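Local atomic coordinates of dihydroorotase (Saccharomyces cerevisiae S288C, PDB entry 6L0A), a protein that catalyses the zinc-dependent interconversion of N-carbamoyl-L-aspartate and dihydroorotate, the third step of de novo pyrimidine biosynthesis. Residues Phe255-Ala260 with Val277-Phe282; Gly33-Ala38 with Phe282-Ile287; Thr49-Val54 with Gln91-Gly96; Ala38-Asn43 with Phe70-Tyr75. All blocks are in the same frame, centred on the assembly; numbering follows the deposited sequence.

Contact 1 (Phe255-Ala260 with Val277-Phe282); sequences FGSDSA and VYSQSF. With ZN (zinc ion), chain K; LMR ((2S)-2-hydroxybutanedioic acid), chain M.
Val277 meets Ala260 backbone to backbone: Ala260 N donates to Val277 O at 2.8 Å, approaching from 40° above the carbonyl plane. The N-H of Val277 turns instead to a water, which passes a hydrogen bond on to Asp258 O. Tyr278 comes next and sets its ring atom CD1 3.4 Å from Ser259 OG, while its own hydroxyl is tied to Ser281 OG. Ser259 OG is gripped from several sides: standing anti to its backbone N (chi1 176°), it accepts from Ser279 N at 3.1 Å and, weakly, from Gln280 N at 3.0 Å; a water bonded to it also donates to Gln280 OE1. Ser279 brings its OG to 3.5 Å from Ser257 CB and shares a further water with Ser257 O. Gln280 bends at chi2 (73°), turning CD back toward Ser259; its OE1 packs against Ser259 CB, and NE2 goes to Asp12, which also bonds Ser257 OG. Ser257 OG in turn accepts from Ser259 N at 2.9 Å, closing an ST turn around Asp258. An alanine in place of Ser257 would probably leave Ser259 N and Asp12 each short of a partner and free the turn that presents Asp258. Asp258 OD1 binds zinc at 2.0 Å beside His14 and His16, and Ala260 CB rests on the bound malate. Both segments belong to the one loop between strand 253-255 and helix 283-293; its first part carries the zinc ligand and its second part packs behind it, among strand 11-15, helix 20-32 and the start of helix 283-293.

Contact 2 (Gly33-Ala38 with Phe282-Ile287); sequences GGVSIA and FAIPYI
Gly33 points its carbonyl at the first turn of helix 283-293, where Ile284 N donates to Gly33 O at 3.0 Å, almost straight (166° at the hydrogen) and nearly along the C=O axis. The chain here is leaving helix 20-32 through a Schellman motif, and the positive phi of Gly34 (99°) suits glycine. A CB on Gly34 would run into Ile284 CG1 and the preceding carbonyl; one on Gly33 would be tight against Ala283 N. Ile284 packs against this bare backbone. Its CG1 lies anti to its carbonyl carbon, beside its backbone N (chi1 -60°), and comes to 3.3 Å from Gly34 O, which is itself bonded to Thr10. Pro285 adds CD at 3.6 Å from Gly33 O. Farther along, Val35 lowers one methyl, CG2, onto both Ala283 CB and Ile284 CG1, each 4.2 Å away. The chemistry is that of one helix end answering another: a carbonyl just beyond the last turn of helix 20-32 meets an N-H of a first turn, a site where helices lack internal acceptors, so the two helix dipoles would probably reinforce this single bond, with aliphatic packing beside it.

Contact 3 (Thr49-Val54 with Gln91-Gly96); sequences TTLDRV and QHAIRG
Ala93 O takes a hydrogen bond from a water at 2.7 Å, and the same water donates, weakly, to Val54 O at 3.2 Å; no direct hydrogen bond joins the two segments. The rest is van der Waals packing, mostly between side chains. Ala93 CB points at helix 51-64 and meets two residues one turn apart, Leu51 CD1 at 3.6 Å and Val54 CG1 at 4.1 Å. Leu51, whose CG is anti to its backbone N (chi1 -163°), spreads its second methyl to the amide of Gln91: CD2 is 3.6 Å from Gln91 NE2 and just as near Gln91 OE1, the two side chains crossing obliquely. Val54 places CG2 3.8 Å from Ala93 O and 4.0 Å from Ile94 CG2, and its side chain crosses that of Ile94 at about a right angle. The backbones suit this fit. Thr50 holds the N-cap position of helix 51-64, and His92, with positive phi, closes helix 82-90 in a Schellman motif, after which the chain turns Ala93 toward helix 51-64. Ala88 of helix 82-90 extends the same apolar patch under Leu51 and Ile94. Close to the surface and far from the zinc site, the contact joins the start of one helix to the exit of another by dispersion forces, and its one polar link between the segments is a water shared by two backbone carbonyls, held only weakly on the Val54 side.

Contact 4 (Ala38-Asn43 with Phe70-Tyr75); sequences AYIMPN and FLMSFY. With LMR ((2S)-2-hydroxybutanedioic acid), chain M.
Tyr39 holds CG anti to its backbone N (chi1 -175°), sending it toward segment 70-75, and Ser73 turns OG between its N and carbonyl carbon (chi1 60°), where it donates to Ile40 O at 2.8 Å, in the carbonyl plane. A water donates to the same carbonyl and accepts from Ser73 N. The phenol oxygen, Tyr39 OH, lies 3.2 Å from Ser73 CB and bonds Asn135; nearer the backbone, Leu71 CB touches the ring's edge, 3.7 Å from Tyr39 CD1. A leucine in place of Tyr39 would probably leave Asn135 without its hydroxyl partner and open a gap beside Ser73. Two parallel-strand bonds run between the segments: Leu71 N to Ala38 O at 2.8 Å, and Ile40 N to Leu71 O, also 2.8 Å. Ile40 packs CG1 on Phe70 CD1 (3.7 Å) at a slant and lies alongside Met72. Past the strands, Pro42 CG rests on Tyr75 CB, and Asn43, its CB at the edge of the Tyr75 ring, donates ND2 to O4B of the malate at 2.9 Å. Strands 37-40 and 69-71, joined through helix 51-64, form a beta-alpha-beta unit of the amidohydrolase TIM barrel, whose loops beyond the strand ends carry the ligand pocket.

In the fold
Contacts 2 and 4 share Ala38 on strand 37-40, with centres about 17 Å apart, and follow that strand from its approach to the ligand end. Contact 1 touches contact 2, sharing Phe282 at the start of helix 283-293, their centres about 8 Å apart. Contact 3 lies outward, its centre about 9 Å from that of contact 4, and Arg95 N probably bonds Met72 O between them. Along the chain, contact 2 closes a long loop that contains the others; contacts 3 and 4 interleave, and contact 1 follows both. Contacts 1 and 4 reach the same malate from separate strands, so early and late parts of the barrel meet at the active site.

Contact 1 (Phe255-Ala260 with Val277-Phe282)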
# COMPACT_ATOMS: atom_id res chain seq x y z
N PHE C 255 4.17 -19.66 -15.74
CA PHE C 255 2.96 -19.08 -15.17
C PHE C 255 2.54 -19.79 -13.90
O PHE C 255 2.36 -21.01 -13.89
CB PHE C 255 1.83 -19.15 -16.19
CG PHE C 255 0.51 -18.61 -15.71
CD1 PHE C 255 0.43 -17.34 -15.16
CD2 PHE C 255 -0.65 -19.36 -15.84
CE1 PHE C 255 -0.80 -16.83 -14.75
CE2 PHE C 255 -1.88 -18.86 -15.43
CZ PHE C 255 -1.95 -17.59 -14.89
N GLY C 256 2.35 -19.01 -12.83
CA GLY C 256 1.63 -19.49 -11.66
C GLY C 256 0.76 -18.34 -11.20
O GLY C 256 1.29 -17.29 -10.84
N SER C 257 -0.56 -18.49 -11.25
CA SER C 257 -1.43 -17.33 -11.07
C SER C 257 -1.39 -16.80 -9.65
O SER C 257 -1.55 -15.59 -9.42
CB SER C 257 -2.87 -17.67 -11.44
OG SER C 257 -3.42 -18.61 -10.54
N ASP C 258 -1.20 -17.68 -8.67
CA ASP C 258 -1.52 -17.37 -7.28
C ASP C 258 -2.92 -16.76 -7.18
O ASP C 258 -3.16 -15.83 -6.42
CB ASP C 258 -0.48 -16.44 -6.64
CG ASP C 258 -0.59 -16.42 -5.13
OD1 ASP C 258 -1.21 -17.36 -4.59
OD2 ASP C 258 -0.11 -15.46 -4.48
N SER C 259 -3.85 -17.27 -7.99
CA SER C 259 -5.23 -16.84 -7.83
C SER C 259 -5.71 -17.20 -6.43
O SER C 259 -5.62 -18.37 -6.02
CB SER C 259 -6.12 -17.46 -8.90
OG SER C 259 -7.47 -17.10 -8.68
N ALA C 260 -6.19 -16.20 -5.69
CA ALA C 260 -6.45 -16.31 -4.26
C ALA C 260 -7.85 -15.77 -4.00
O ALA C 260 -8.03 -14.57 -3.77
CB ALA C 260 -5.42 -15.55 -3.44
N VAL C 277 -5.29 -11.77 -4.95
CA VAL C 277 -5.99 -11.34 -6.15
C VAL C 277 -6.61 -12.57 -6.78
O VAL C 277 -5.96 -13.63 -6.85
CB VAL C 277 -5.02 -10.64 -7.13
CG1 VAL C 277 -5.69 -10.41 -8.50
CG2 VAL C 277 -4.50 -9.31 -6.52
N TYR C 278 -7.86 -12.45 -7.23
CA TYR C 278 -8.58 -13.56 -7.86
C TYR C 278 -8.48 -13.44 -9.37
O TYR C 278 -9.14 -12.58 -9.98
CB TYR C 278 -10.04 -13.62 -7.43
CG TYR C 278 -10.76 -14.70 -8.20
CD1 TYR C 278 -10.57 -16.03 -7.89
CD2 TYR C 278 -11.58 -14.38 -9.28
CE1 TYR C 278 -11.21 -17.05 -8.61
CE2 TYR C 278 -12.22 -15.40 -10.02
CZ TYR C 278 -12.02 -16.72 -9.68
OH TYR C 278 -12.65 -17.72 -10.41
N SER C 279 -7.71 -14.33 -10.00
CA SER C 279 -7.48 -14.27 -11.43
C SER C 279 -7.93 -15.53 -12.17
O SER C 279 -7.77 -15.59 -13.39
CB SER C 279 -6.00 -14.00 -11.73
OG SER C 279 -5.18 -15.00 -11.13
N GLN C 280 -8.49 -16.52 -11.48
CA GLN C 280 -8.70 -17.83 -12.11
C GLN C 280 -9.64 -17.74 -13.31
O GLN C 280 -9.39 -18.35 -14.35
CB GLN C 280 -9.24 -18.84 -11.11
CG GLN C 280 -8.87 -20.27 -11.46
CD GLN C 280 -7.41 -20.55 -11.20
OE1 GLN C 280 -6.98 -20.59 -10.05
NE2 GLN C 280 -6.62 -20.71 -12.27
N SER C 281 -10.74 -16.98 -13.17
CA SER C 281 -11.80 -16.98 -14.18
C SER C 281 -11.33 -16.50 -15.55
O SER C 281 -11.98 -16.82 -16.56
CB SER C 281 -12.97 -16.10 -13.72
OG SER C 281 -13.74 -16.74 -12.71
N PHE C 282 -10.24 -15.75 -15.63
CA PHE C 282 -9.76 -15.26 -16.92
C PHE C 282 -8.25 -15.41 -17.03
O PHE C 282 -7.59 -14.62 -17.70
CB PHE C 282 -10.19 -13.80 -17.15
CG PHE C 282 -11.67 -13.62 -17.08
CD1 PHE C 282 -12.45 -13.81 -18.21
CD2 PHE C 282 -12.29 -13.30 -15.89
CE1 PHE C 282 -13.83 -13.66 -18.15
CE2 PHE C 282 -13.67 -13.16 -15.82
CZ PHE C 282 -14.43 -13.34 -16.96
ZN ZN K . -0.31 -18.64 -3.27
C1 LMR M . -0.44 -15.80 -0.95
O1A LMR M . -0.07 -16.49 -1.94
O1B LMR M . 0.44 -15.12 -0.38
C2 LMR M . -1.90 -15.76 -0.45
O2 LMR M . -2.55 -14.51 -0.51
C3 LMR M . -2.78 -16.58 -1.33
C4 LMR M . -3.91 -16.88 -0.38
O4A LMR M . -4.71 -15.98 0.05
O4B LMR M . -3.96 -18.08 -0.04
O HOH W 1 -2.66 -13.89 -11.13
O HOH W 2 -2.93 -13.34 -5.13
O HOH W 3 -8.41 -19.45 -7.79

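Contact 2 (Gly33-Ala38 with Phe282-Ile287)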
# COMPACT_ATOMS: atom_id res chain seq x y z
N GLY C 33 -11.08 -20.47 -17.17
CA GLY C 33 -10.00 -19.56 -17.44
C GLY C 33 -8.93 -20.06 -18.39
O GLY C 33 -7.98 -19.33 -18.67
N GLY C 34 -9.05 -21.28 -18.89
CA GLY C 34 -8.15 -21.78 -19.90
C GLY C 34 -7.03 -22.67 -19.41
O GLY C 34 -6.05 -22.84 -20.13
N VAL C 35 -7.16 -23.26 -18.22
CA VAL C 35 -6.07 -23.99 -17.56
C VAL C 35 -6.43 -25.46 -17.50
O VAL C 35 -7.49 -25.83 -16.96
CB VAL C 35 -5.80 -23.43 -16.15
CG1 VAL C 35 -4.87 -24.35 -15.38
CG2 VAL C 35 -5.23 -22.01 -16.25
N SER C 36 -5.54 -26.31 -18.00
CA SER C 36 -5.73 -27.76 -17.98
C SER C 36 -5.16 -28.41 -16.73
O SER C 36 -5.77 -29.32 -16.17
CB SER C 36 -5.08 -28.38 -19.23
OG SER C 36 -5.07 -29.80 -19.11
N ILE C 37 -4.00 -27.92 -16.28
CA ILE C 37 -3.23 -28.50 -15.19
C ILE C 37 -3.08 -27.44 -14.10
O ILE C 37 -2.66 -26.32 -14.39
CB ILE C 37 -1.83 -28.96 -15.66
CG1 ILE C 37 -1.94 -30.01 -16.78
CG2 ILE C 37 -1.01 -29.50 -14.49
CD1 ILE C 37 -0.74 -30.00 -17.72
N ALA C 38 -3.40 -27.80 -12.85
CA ALA C 38 -3.33 -26.88 -11.72
C ALA C 38 -2.50 -27.49 -10.59
O ALA C 38 -2.72 -28.64 -10.20
CB ALA C 38 -4.73 -26.56 -11.19
N PHE C 282 -10.24 -15.75 -15.63
CA PHE C 282 -9.76 -15.26 -16.92
C PHE C 282 -8.25 -15.41 -17.03
O PHE C 282 -7.59 -14.62 -17.70
CB PHE C 282 -10.19 -13.80 -17.15
CG PHE C 282 -11.67 -13.62 -17.08
CD1 PHE C 282 -12.45 -13.81 -18.21
CD2 PHE C 282 -12.29 -13.30 -15.89
CE1 PHE C 282 -13.83 -13.66 -18.15
CE2 PHE C 282 -13.67 -13.16 -15.82
CZ PHE C 282 -14.43 -13.34 -16.96
N ALA C 283 -7.71 -16.44 -16.38
CA ALA C 283 -6.27 -16.57 -16.20
C ALA C 283 -5.51 -16.43 -17.51
O ALA C 283 -4.65 -15.56 -17.65
CB ALA C 283 -5.96 -17.92 -15.52
N ILE C 284 -5.80 -17.28 -18.49
CA ILE C 284 -5.01 -17.23 -19.72
C ILE C 284 -5.29 -15.96 -20.51
O ILE C 284 -4.33 -15.34 -21.00
CB ILE C 284 -5.24 -18.49 -20.57
CG1 ILE C 284 -4.84 -19.74 -19.78
CG2 ILE C 284 -4.41 -18.41 -21.85
CD1 ILE C 284 -3.35 -19.78 -19.45
N PRO C 285 -6.54 -15.51 -20.67
CA PRO C 285 -6.77 -14.20 -21.30
C PRO C 285 -5.99 -13.04 -20.68
O PRO C 285 -5.53 -12.17 -21.43
CB PRO C 285 -8.28 -14.00 -21.15
CG PRO C 285 -8.84 -15.39 -21.15
CD PRO C 285 -7.82 -16.22 -20.42
N TYR C 286 -5.80 -13.00 -19.35
CA TYR C 286 -4.97 -11.96 -18.75
C TYR C 286 -3.55 -12.01 -19.30
O TYR C 286 -2.97 -10.99 -19.67
CB TYR C 286 -4.90 -12.10 -17.22
CG TYR C 286 -6.16 -11.85 -16.43
CD1 TYR C 286 -6.88 -10.66 -16.56
CD2 TYR C 286 -6.62 -12.79 -15.52
CE1 TYR C 286 -8.02 -10.44 -15.82
CE2 TYR C 286 -7.76 -12.58 -14.77
CZ TYR C 286 -8.46 -11.40 -14.93
OH TYR C 286 -9.58 -11.20 -14.19
N ILE C 287 -2.96 -13.21 -19.31
CA ILE C 287 -1.59 -13.35 -19.76
C ILE C 287 -1.47 -13.00 -21.24
O ILE C 287 -0.49 -12.38 -21.68
CB ILE C 287 -1.09 -14.77 -19.46
CG1 ILE C 287 -1.17 -15.05 -17.95
CG2 ILE C 287 0.32 -14.94 -19.97
CD1 ILE C 287 -0.26 -14.15 -17.13

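Contact 3 (Thr49-Val54 with Gln91-Gly96)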
# COMPACT_ATOMS: atom_id res chain seq x y z
N THR C 49 -1.17 -31.38 5.87
CA THR C 49 0.08 -31.97 6.32
C THR C 49 -0.03 -33.47 6.53
O THR C 49 0.87 -34.06 7.13
CB THR C 49 0.54 -31.32 7.63
OG1 THR C 49 -0.40 -31.63 8.67
CG2 THR C 49 0.63 -29.80 7.49
N THR C 50 -1.11 -34.10 6.08
CA THR C 50 -1.29 -35.53 6.27
C THR C 50 -1.71 -36.19 4.96
O THR C 50 -2.34 -35.57 4.09
CB THR C 50 -2.30 -35.85 7.37
OG1 THR C 50 -3.59 -35.34 7.00
CG2 THR C 50 -1.86 -35.24 8.71
N LEU C 51 -1.35 -37.46 4.84
CA LEU C 51 -1.62 -38.22 3.63
C LEU C 51 -3.11 -38.30 3.33
O LEU C 51 -3.54 -38.07 2.19
CB LEU C 51 -1.03 -39.62 3.77
CG LEU C 51 -0.85 -40.44 2.50
CD1 LEU C 51 -0.18 -39.61 1.43
CD2 LEU C 51 -0.03 -41.68 2.81
N ASP C 52 -3.92 -38.66 4.33
CA ASP C 52 -5.34 -38.85 4.06
C ASP C 52 -6.01 -37.55 3.65
O ASP C 52 -6.89 -37.55 2.78
CB ASP C 52 -6.02 -39.47 5.29
CG ASP C 52 -5.59 -40.91 5.52
OD1 ASP C 52 -5.16 -41.57 4.56
OD2 ASP C 52 -5.69 -41.39 6.68
N ARG C 53 -5.59 -36.42 4.24
CA ARG C 53 -6.18 -35.13 3.91
C ARG C 53 -5.90 -34.74 2.46
O ARG C 53 -6.80 -34.26 1.76
CB ARG C 53 -5.64 -34.06 4.86
CG ARG C 53 -6.29 -32.69 4.78
CD ARG C 53 -6.28 -32.05 6.17
NE ARG C 53 -6.48 -30.59 6.17
CZ ARG C 53 -7.62 -30.02 5.81
NH1 ARG C 53 -8.64 -30.78 5.43
NH2 ARG C 53 -7.74 -28.71 5.83
N VAL C 54 -4.67 -34.94 1.98
CA VAL C 54 -4.35 -34.53 0.62
C VAL C 54 -5.01 -35.46 -0.39
O VAL C 54 -5.38 -35.02 -1.49
CB VAL C 54 -2.83 -34.46 0.41
CG1 VAL C 54 -2.22 -35.85 0.26
CG2 VAL C 54 -2.49 -33.58 -0.82
N GLN C 91 3.31 -42.91 -3.02
CA GLN C 91 1.92 -43.07 -3.39
C GLN C 91 1.45 -42.04 -4.41
O GLN C 91 0.26 -42.02 -4.75
CB GLN C 91 1.04 -43.00 -2.14
CG GLN C 91 1.28 -44.15 -1.18
CD GLN C 91 0.31 -44.16 -0.02
OE1 GLN C 91 -0.81 -43.66 -0.13
NE2 GLN C 91 0.74 -44.71 1.11
N HIS C 92 2.36 -41.21 -4.92
CA HIS C 92 2.04 -40.16 -5.89
C HIS C 92 0.92 -39.26 -5.39
O HIS C 92 0.06 -38.81 -6.15
CB HIS C 92 1.70 -40.77 -7.26
CG HIS C 92 2.82 -41.57 -7.84
ND1 HIS C 92 2.92 -42.94 -7.69
CD2 HIS C 92 3.91 -41.19 -8.55
CE1 HIS C 92 4.01 -43.37 -8.30
NE2 HIS C 92 4.63 -42.33 -8.83
N ALA C 93 0.92 -39.00 -4.08
CA ALA C 93 -0.11 -38.18 -3.48
C ALA C 93 0.23 -36.70 -3.49
O ALA C 93 -0.68 -35.87 -3.33
CB ALA C 93 -0.37 -38.63 -2.04
N ILE C 94 1.50 -36.35 -3.66
CA ILE C 94 1.95 -34.97 -3.76
C ILE C 94 3.04 -34.87 -4.82
O ILE C 94 3.76 -35.84 -5.09
CB ILE C 94 2.48 -34.42 -2.42
CG1 ILE C 94 3.72 -35.21 -2.00
CG2 ILE C 94 1.39 -34.41 -1.34
CD1 ILE C 94 4.46 -34.60 -0.85
N ARG C 95 3.16 -33.69 -5.40
CA ARG C 95 4.24 -33.33 -6.30
C ARG C 95 5.24 -32.37 -5.66
O ARG C 95 6.34 -32.18 -6.20
CB ARG C 95 3.66 -32.72 -7.59
CG ARG C 95 4.63 -32.43 -8.73
CD ARG C 95 5.13 -33.70 -9.44
NE ARG C 95 4.05 -34.61 -9.79
CZ ARG C 95 3.76 -35.01 -11.02
NH1 ARG C 95 4.47 -34.59 -12.07
NH2 ARG C 95 2.75 -35.84 -11.21
N GLY C 96 4.91 -31.78 -4.52
CA GLY C 96 5.83 -30.86 -3.87
C GLY C 96 5.35 -30.44 -2.50
O GLY C 96 4.32 -30.90 -2.00
O HOH W 4 -3.30 -36.48 -3.48

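Contact 4 (Ala38-Asn43 with Phe70-Tyr75)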
# COMPACT_ATOMS: atom_id res chain seq x y z
N ALA C 38 -3.40 -27.80 -12.85
CA ALA C 38 -3.33 -26.88 -11.72
C ALA C 38 -2.50 -27.49 -10.59
O ALA C 38 -2.72 -28.64 -10.20
CB ALA C 38 -4.73 -26.56 -11.19
N TYR C 39 -1.56 -26.71 -10.05
CA TYR C 39 -0.83 -27.09 -8.85
C TYR C 39 -1.50 -26.43 -7.65
O TYR C 39 -1.52 -25.20 -7.56
CB TYR C 39 0.63 -26.67 -8.95
CG TYR C 39 1.51 -27.14 -7.80
CD1 TYR C 39 1.73 -28.49 -7.58
CD2 TYR C 39 2.15 -26.23 -6.97
CE1 TYR C 39 2.56 -28.93 -6.53
CE2 TYR C 39 2.97 -26.65 -5.92
CZ TYR C 39 3.17 -28.01 -5.72
OH TYR C 39 4.00 -28.45 -4.70
N ILE C 40 -2.05 -27.25 -6.75
CA ILE C 40 -2.99 -26.80 -5.72
C ILE C 40 -2.24 -26.50 -4.43
O ILE C 40 -1.59 -27.38 -3.86
CB ILE C 40 -4.08 -27.86 -5.48
CG1 ILE C 40 -4.84 -28.14 -6.77
CG2 ILE C 40 -5.01 -27.45 -4.34
CD1 ILE C 40 -5.69 -26.94 -7.26
N MET C 41 -2.39 -25.28 -3.94
CA MET C 41 -1.64 -24.88 -2.75
C MET C 41 -2.31 -25.40 -1.48
O MET C 41 -3.51 -25.68 -1.46
CB MET C 41 -1.50 -23.36 -2.73
CG MET C 41 -0.50 -22.85 -3.80
SD MET C 41 1.15 -23.52 -3.54
CE MET C 41 2.01 -23.20 -5.08
N PRO C 42 -1.54 -25.53 -0.38
CA PRO C 42 -2.03 -26.29 0.78
C PRO C 42 -2.38 -25.48 2.02
O PRO C 42 -2.51 -26.05 3.11
CB PRO C 42 -0.85 -27.22 1.07
CG PRO C 42 0.32 -26.32 0.85
CD PRO C 42 -0.07 -25.41 -0.34
N ASN C 43 -2.49 -24.16 1.92
CA ASN C 43 -2.67 -23.33 3.11
C ASN C 43 -4.15 -23.26 3.49
O ASN C 43 -4.77 -22.20 3.58
CB ASN C 43 -2.06 -21.94 2.89
CG ASN C 43 -2.71 -21.18 1.76
OD1 ASN C 43 -3.27 -21.78 0.83
ND2 ASN C 43 -2.65 -19.84 1.83
N PHE C 70 -4.93 -32.28 -11.48
CA PHE C 70 -4.61 -31.69 -10.19
C PHE C 70 -3.29 -32.25 -9.68
O PHE C 70 -3.16 -33.46 -9.50
CB PHE C 70 -5.71 -31.97 -9.17
CG PHE C 70 -6.97 -31.21 -9.43
CD1 PHE C 70 -7.01 -29.84 -9.25
CD2 PHE C 70 -8.11 -31.86 -9.88
CE1 PHE C 70 -8.16 -29.12 -9.49
CE2 PHE C 70 -9.28 -31.14 -10.15
CZ PHE C 70 -9.31 -29.77 -9.95
N LEU C 71 -2.32 -31.36 -9.46
CA LEU C 71 -1.06 -31.70 -8.80
C LEU C 71 -1.10 -31.11 -7.40
O LEU C 71 -1.43 -29.93 -7.24
CB LEU C 71 0.13 -31.16 -9.58
CG LEU C 71 0.20 -31.49 -11.07
CD1 LEU C 71 1.39 -30.78 -11.72
CD2 LEU C 71 0.26 -33.01 -11.29
N MET C 72 -0.77 -31.91 -6.39
CA MET C 72 -1.07 -31.58 -5.00
C MET C 72 0.21 -31.29 -4.23
O MET C 72 1.31 -31.67 -4.65
CB MET C 72 -1.84 -32.72 -4.33
CG MET C 72 -3.08 -33.17 -5.11
SD MET C 72 -4.34 -31.88 -5.34
CE MET C 72 -4.85 -31.57 -3.65
N SER C 73 0.06 -30.63 -3.08
CA SER C 73 1.21 -30.29 -2.26
C SER C 73 0.91 -30.46 -0.77
O SER C 73 -0.25 -30.46 -0.33
CB SER C 73 1.66 -28.83 -2.49
OG SER C 73 0.60 -27.95 -2.16
N PHE C 74 1.98 -30.62 -0.01
CA PHE C 74 1.97 -30.46 1.44
C PHE C 74 2.40 -29.05 1.82
O PHE C 74 3.14 -28.38 1.10
CB PHE C 74 2.93 -31.46 2.11
CG PHE C 74 2.37 -32.85 2.30
CD1 PHE C 74 1.01 -33.07 2.41
CD2 PHE C 74 3.24 -33.92 2.42
CE1 PHE C 74 0.51 -34.36 2.61
CE2 PHE C 74 2.76 -35.21 2.62
CZ PHE C 74 1.39 -35.43 2.71
N TYR C 75 1.94 -28.62 2.99
CA TYR C 75 2.35 -27.37 3.62
C TYR C 75 3.56 -27.66 4.51
O TYR C 75 3.54 -28.61 5.29
CB TYR C 75 1.16 -26.87 4.43
CG TYR C 75 1.22 -25.56 5.17
CD1 TYR C 75 1.92 -25.45 6.37
CD2 TYR C 75 0.47 -24.48 4.74
CE1 TYR C 75 1.90 -24.25 7.09
CE2 TYR C 75 0.44 -23.29 5.44
CZ TYR C 75 1.16 -23.18 6.61
OH TYR C 75 1.12 -21.99 7.31
C1 LMR M . -0.44 -15.80 -0.95
O1A LMR M . -0.07 -16.49 -1.94
O1B LMR M . 0.44 -15.12 -0.38
C2 LMR M . -1.90 -15.76 -0.45
O2 LMR M . -2.55 -14.51 -0.51
C3 LMR M . -2.78 -16.58 -1.33
C4 LMR M . -3.91 -16.88 -0.38
O4A LMR M . -4.71 -15.98 0.05
O4B LMR M . -3.96 -18.08 -0.04
O HOH W 5 -2.45 -29.58 -1.98